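Local coordinates for protein contact-dependent inhibitor I (Escherichia coli NC101, PDB 5I4Q) that probably protects its own cell by binding and neutralising the toxin part of contact-dependent inhibitor A, as immunity proteins of contact-dependent growth inhibition systems do, at residues L54-L65 with I76-D86. Numbering follows the deposited sequence.
Sequences LFRMQSELATML and IQDLIYHLDRD
In the all-helical core of this probable immunity protein, helix 44-66 crosses the end of helix 74-82 through a knob-into-hole contact. Ile80 is the knob, set among Gln58, Leu61, Ala62 and Leu65. Its CG1 lies 3.8 Å from Leu61 CB, while its CD1 touches Met64 CE and Leu65 CD2. The axes of segments 54-65 and 76-82 approach to 9.4 Å, with a crossing angle of -115°. Gln58 ties down the helix end. Its CG stands anti to the backbone N (chi1 178°) and the chain bends at chi2, which brings the amide to the turn. Gln58 NE2 gives one bond to Ile80 O, 2.9 Å away on a lone pair in the carbonyl plane, and a second, also 2.9 Å, to the anti lone pair of Asp84 OD1. Two waters bridge Gln58 OE1 to Asp84, one at OD1 and one at the backbone O. Further on, Asp86 CB makes a CH-pi contact over one face of the Phe55 ring. The Asp86 carboxylate stacks near the rim, planes 11° apart, and Leu83 O meets the ring edge, 3.1 Å from Phe55 CD1. Arg91 pairs with Asp86 OD1. Asp84 OD2 is held by His85 and Arg37 of the contact-dependent inhibitor A chain. The contact thus combines knob-into-hole helix packing with side-chain bonds at a helix C-terminus, beside the toxin-binding face.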
# COMPACT_ATOMS: atom_id res chain seq x y z
N LEU B 54 24.14 -11.42 0.72
CA LEU B 54 23.25 -11.47 -0.42
C LEU B 54 22.01 -12.28 -0.11
O LEU B 54 20.92 -11.83 -0.38
CB LEU B 54 23.98 -12.09 -1.59
CG LEU B 54 23.17 -12.27 -2.86
CD1 LEU B 54 22.67 -10.91 -3.32
CD2 LEU B 54 24.00 -12.87 -3.96
N PHE B 55 22.16 -13.48 0.43
CA PHE B 55 20.96 -14.28 0.75
C PHE B 55 20.14 -13.77 1.91
O PHE B 55 18.91 -14.04 1.99
CB PHE B 55 21.33 -15.74 0.98
CG PHE B 55 21.83 -16.44 -0.25
CD1 PHE B 55 20.97 -16.68 -1.29
CD2 PHE B 55 23.13 -16.90 -0.34
CE1 PHE B 55 21.38 -17.36 -2.42
CE2 PHE B 55 23.57 -17.54 -1.49
CZ PHE B 55 22.69 -17.79 -2.53
N ARG B 56 20.80 -13.07 2.83
CA ARG B 56 20.11 -12.46 3.97
C ARG B 56 19.15 -11.39 3.42
O ARG B 56 18.01 -11.29 3.86
CB ARG B 56 21.06 -11.83 4.95
CG ARG B 56 20.40 -11.35 6.25
CD ARG B 56 21.26 -10.38 7.05
NE ARG B 56 21.17 -9.02 6.53
CZ ARG B 56 22.13 -8.33 5.91
NH1 ARG B 56 21.85 -7.10 5.49
NH2 ARG B 56 23.36 -8.83 5.71
N MSE B 57 19.61 -10.67 2.41
CA MSE B 57 18.78 -9.66 1.77
C MSE B 57 17.64 -10.27 1.01
O MSE B 57 16.57 -9.74 1.04
CB MSE B 57 19.61 -8.76 0.84
CG MSE B 57 20.54 -7.95 1.73
SE MSE B 57 21.45 -6.50 0.72
CE MSE B 57 22.83 -6.06 2.10
N GLN B 58 17.90 -11.31 0.25
CA GLN B 58 16.89 -12.01 -0.46
C GLN B 58 15.83 -12.48 0.54
O GLN B 58 14.66 -12.40 0.26
CB GLN B 58 17.47 -13.17 -1.27
CG GLN B 58 16.47 -14.06 -2.04
CD GLN B 58 15.62 -14.98 -1.20
OE1 GLN B 58 15.96 -15.30 -0.06
NE2 GLN B 58 14.49 -15.41 -1.74
N SER B 59 16.26 -12.97 1.70
CA SER B 59 15.34 -13.51 2.72
C SER B 59 14.44 -12.46 3.24
O SER B 59 13.26 -12.73 3.45
CB SER B 59 16.06 -14.18 3.87
OG SER B 59 16.76 -15.31 3.35
N GLU B 60 14.95 -11.26 3.38
CA GLU B 60 14.13 -10.19 3.84
C GLU B 60 13.14 -9.80 2.74
O GLU B 60 12.01 -9.41 3.04
CB GLU B 60 15.00 -9.00 4.23
CG GLU B 60 15.86 -9.29 5.45
CD GLU B 60 17.05 -8.31 5.64
OE1 GLU B 60 17.23 -7.37 4.85
OE2 GLU B 60 17.81 -8.50 6.61
N LEU B 61 13.61 -9.81 1.47
CA LEU B 61 12.73 -9.46 0.37
C LEU B 61 11.64 -10.52 0.20
O LEU B 61 10.51 -10.21 -0.11
CB LEU B 61 13.50 -9.25 -0.91
CG LEU B 61 14.31 -7.96 -0.92
CD1 LEU B 61 15.37 -8.04 -1.96
CD2 LEU B 61 13.53 -6.71 -1.16
N ALA B 62 11.98 -11.77 0.46
CA ALA B 62 10.98 -12.83 0.45
C ALA B 62 9.94 -12.66 1.58
O ALA B 62 8.75 -12.91 1.36
CB ALA B 62 11.70 -14.16 0.57
N THR B 63 10.38 -12.19 2.75
CA THR B 63 9.48 -11.92 3.84
C THR B 63 8.53 -10.81 3.42
O THR B 63 7.31 -10.82 3.71
CB THR B 63 10.25 -11.59 5.13
OG1 THR B 63 11.11 -12.67 5.47
CG2 THR B 63 9.33 -11.38 6.30
N MSE B 64 9.06 -9.81 2.74
CA MSE B 64 8.20 -8.76 2.26
C MSE B 64 7.11 -9.28 1.35
O MSE B 64 5.97 -8.85 1.43
CB MSE B 64 9.07 -7.82 1.47
CG MSE B 64 8.23 -6.84 0.68
SE MSE B 64 9.43 -5.81 -0.52
CE MSE B 64 9.68 -7.22 -1.90
N LEU B 65 7.47 -10.17 0.43
CA LEU B 65 6.54 -10.67 -0.58
C LEU B 65 5.46 -11.58 0.07
O LEU B 65 4.26 -11.45 -0.19
CB LEU B 65 7.33 -11.45 -1.66
CG LEU B 65 6.50 -12.09 -2.78
CD1 LEU B 65 5.65 -11.01 -3.45
CD2 LEU B 65 7.42 -12.79 -3.81
N ILE B 76 13.13 -7.22 -8.91
CA ILE B 76 13.19 -7.73 -7.55
C ILE B 76 12.40 -9.06 -7.41
O ILE B 76 12.84 -9.93 -6.73
CB ILE B 76 12.61 -6.70 -6.58
CG1 ILE B 76 13.43 -5.40 -6.61
CG2 ILE B 76 12.50 -7.25 -5.16
CD1 ILE B 76 14.72 -5.51 -5.82
N GLN B 77 11.26 -9.22 -8.07
CA GLN B 77 10.55 -10.51 -8.09
C GLN B 77 11.39 -11.64 -8.66
O GLN B 77 11.43 -12.72 -8.10
CB GLN B 77 9.27 -10.45 -8.87
CG GLN B 77 8.01 -10.45 -8.03
CD GLN B 77 6.78 -10.04 -8.85
OE1 GLN B 77 6.63 -8.87 -9.23
NE2 GLN B 77 5.91 -11.00 -9.12
N ASP B 78 12.05 -11.40 -9.77
CA ASP B 78 12.96 -12.37 -10.34
C ASP B 78 14.11 -12.67 -9.43
O ASP B 78 14.45 -13.84 -9.24
CB ASP B 78 13.51 -11.90 -11.69
CG ASP B 78 12.44 -11.90 -12.77
OD1 ASP B 78 11.38 -12.58 -12.63
OD2 ASP B 78 12.66 -11.19 -13.77
N LEU B 79 14.66 -11.64 -8.81
CA LEU B 79 15.69 -11.86 -7.83
C LEU B 79 15.24 -12.73 -6.65
O LEU B 79 15.99 -13.64 -6.23
CB LEU B 79 16.21 -10.54 -7.27
CG LEU B 79 17.29 -10.87 -6.22
CD1 LEU B 79 18.56 -10.08 -6.50
CD2 LEU B 79 16.81 -10.73 -4.77
N ILE B 80 14.06 -12.46 -6.10
CA ILE B 80 13.53 -13.25 -4.99
C ILE B 80 13.40 -14.74 -5.36
O ILE B 80 13.72 -15.63 -4.57
CB ILE B 80 12.19 -12.73 -4.51
CG1 ILE B 80 12.35 -11.36 -3.79
CG2 ILE B 80 11.53 -13.73 -3.59
CD1 ILE B 80 11.00 -10.77 -3.44
N TYR B 81 12.94 -15.01 -6.57
CA TYR B 81 12.89 -16.40 -7.04
C TYR B 81 14.29 -17.00 -7.22
O TYR B 81 14.68 -17.99 -6.59
CB TYR B 81 12.09 -16.46 -8.35
CG TYR B 81 12.21 -17.80 -9.00
CD1 TYR B 81 11.42 -18.90 -8.56
CD2 TYR B 81 13.13 -18.02 -10.01
CE1 TYR B 81 11.58 -20.16 -9.11
CE2 TYR B 81 13.28 -19.28 -10.58
CZ TYR B 81 12.50 -20.33 -10.13
OH TYR B 81 12.69 -21.55 -10.68
N HIS B 82 15.08 -16.43 -8.09
CA HIS B 82 16.39 -17.04 -8.43
C HIS B 82 17.35 -17.25 -7.26
O HIS B 82 18.10 -18.22 -7.26
CB HIS B 82 17.10 -16.21 -9.47
CG HIS B 82 16.40 -16.19 -10.79
ND1 HIS B 82 16.32 -17.31 -11.59
CD2 HIS B 82 15.84 -15.19 -11.49
CE1 HIS B 82 15.68 -17.01 -12.70
NE2 HIS B 82 15.39 -15.72 -12.67
N LEU B 83 17.32 -16.37 -6.26
CA LEU B 83 18.25 -16.43 -5.14
C LEU B 83 17.68 -17.02 -3.86
O LEU B 83 18.31 -16.94 -2.81
CB LEU B 83 18.78 -15.04 -4.85
CG LEU B 83 19.80 -14.46 -5.86
CD1 LEU B 83 20.58 -13.31 -5.23
CD2 LEU B 83 20.82 -15.46 -6.33
N ASP B 84 16.51 -17.62 -3.94
CA ASP B 84 15.87 -18.20 -2.76
C ASP B 84 16.66 -19.36 -2.20
O ASP B 84 16.88 -19.45 -1.01
CB ASP B 84 14.45 -18.71 -3.11
CG ASP B 84 13.64 -18.97 -1.88
OD1 ASP B 84 13.33 -17.99 -1.17
OD2 ASP B 84 13.38 -20.12 -1.55
N ARG B 85 17.10 -20.25 -3.06
CA ARG B 85 17.83 -21.40 -2.63
C ARG B 85 19.29 -21.01 -2.30
O ARG B 85 20.00 -20.51 -3.15
CB ARG B 85 17.80 -22.44 -3.75
CG ARG B 85 18.50 -23.73 -3.36
CD ARG B 85 18.49 -24.78 -4.48
NE ARG B 85 19.36 -25.94 -4.14
CZ ARG B 85 19.58 -26.96 -4.94
NH1 ARG B 85 19.08 -26.95 -6.17
NH2 ARG B 85 20.39 -27.95 -4.54
N ASP B 86 19.70 -21.30 -1.07
CA ASP B 86 20.96 -20.94 -0.51
C ASP B 86 21.63 -22.18 0.05
O ASP B 86 21.33 -22.61 1.14
CB ASP B 86 20.71 -19.90 0.60
CG ASP B 86 21.98 -19.56 1.44
OD1 ASP B 86 23.12 -19.89 1.04
OD2 ASP B 86 21.80 -18.94 2.52
O HOH W 1 14.58 -17.04 1.34
O HOH W 2 17.90 -17.36 0.72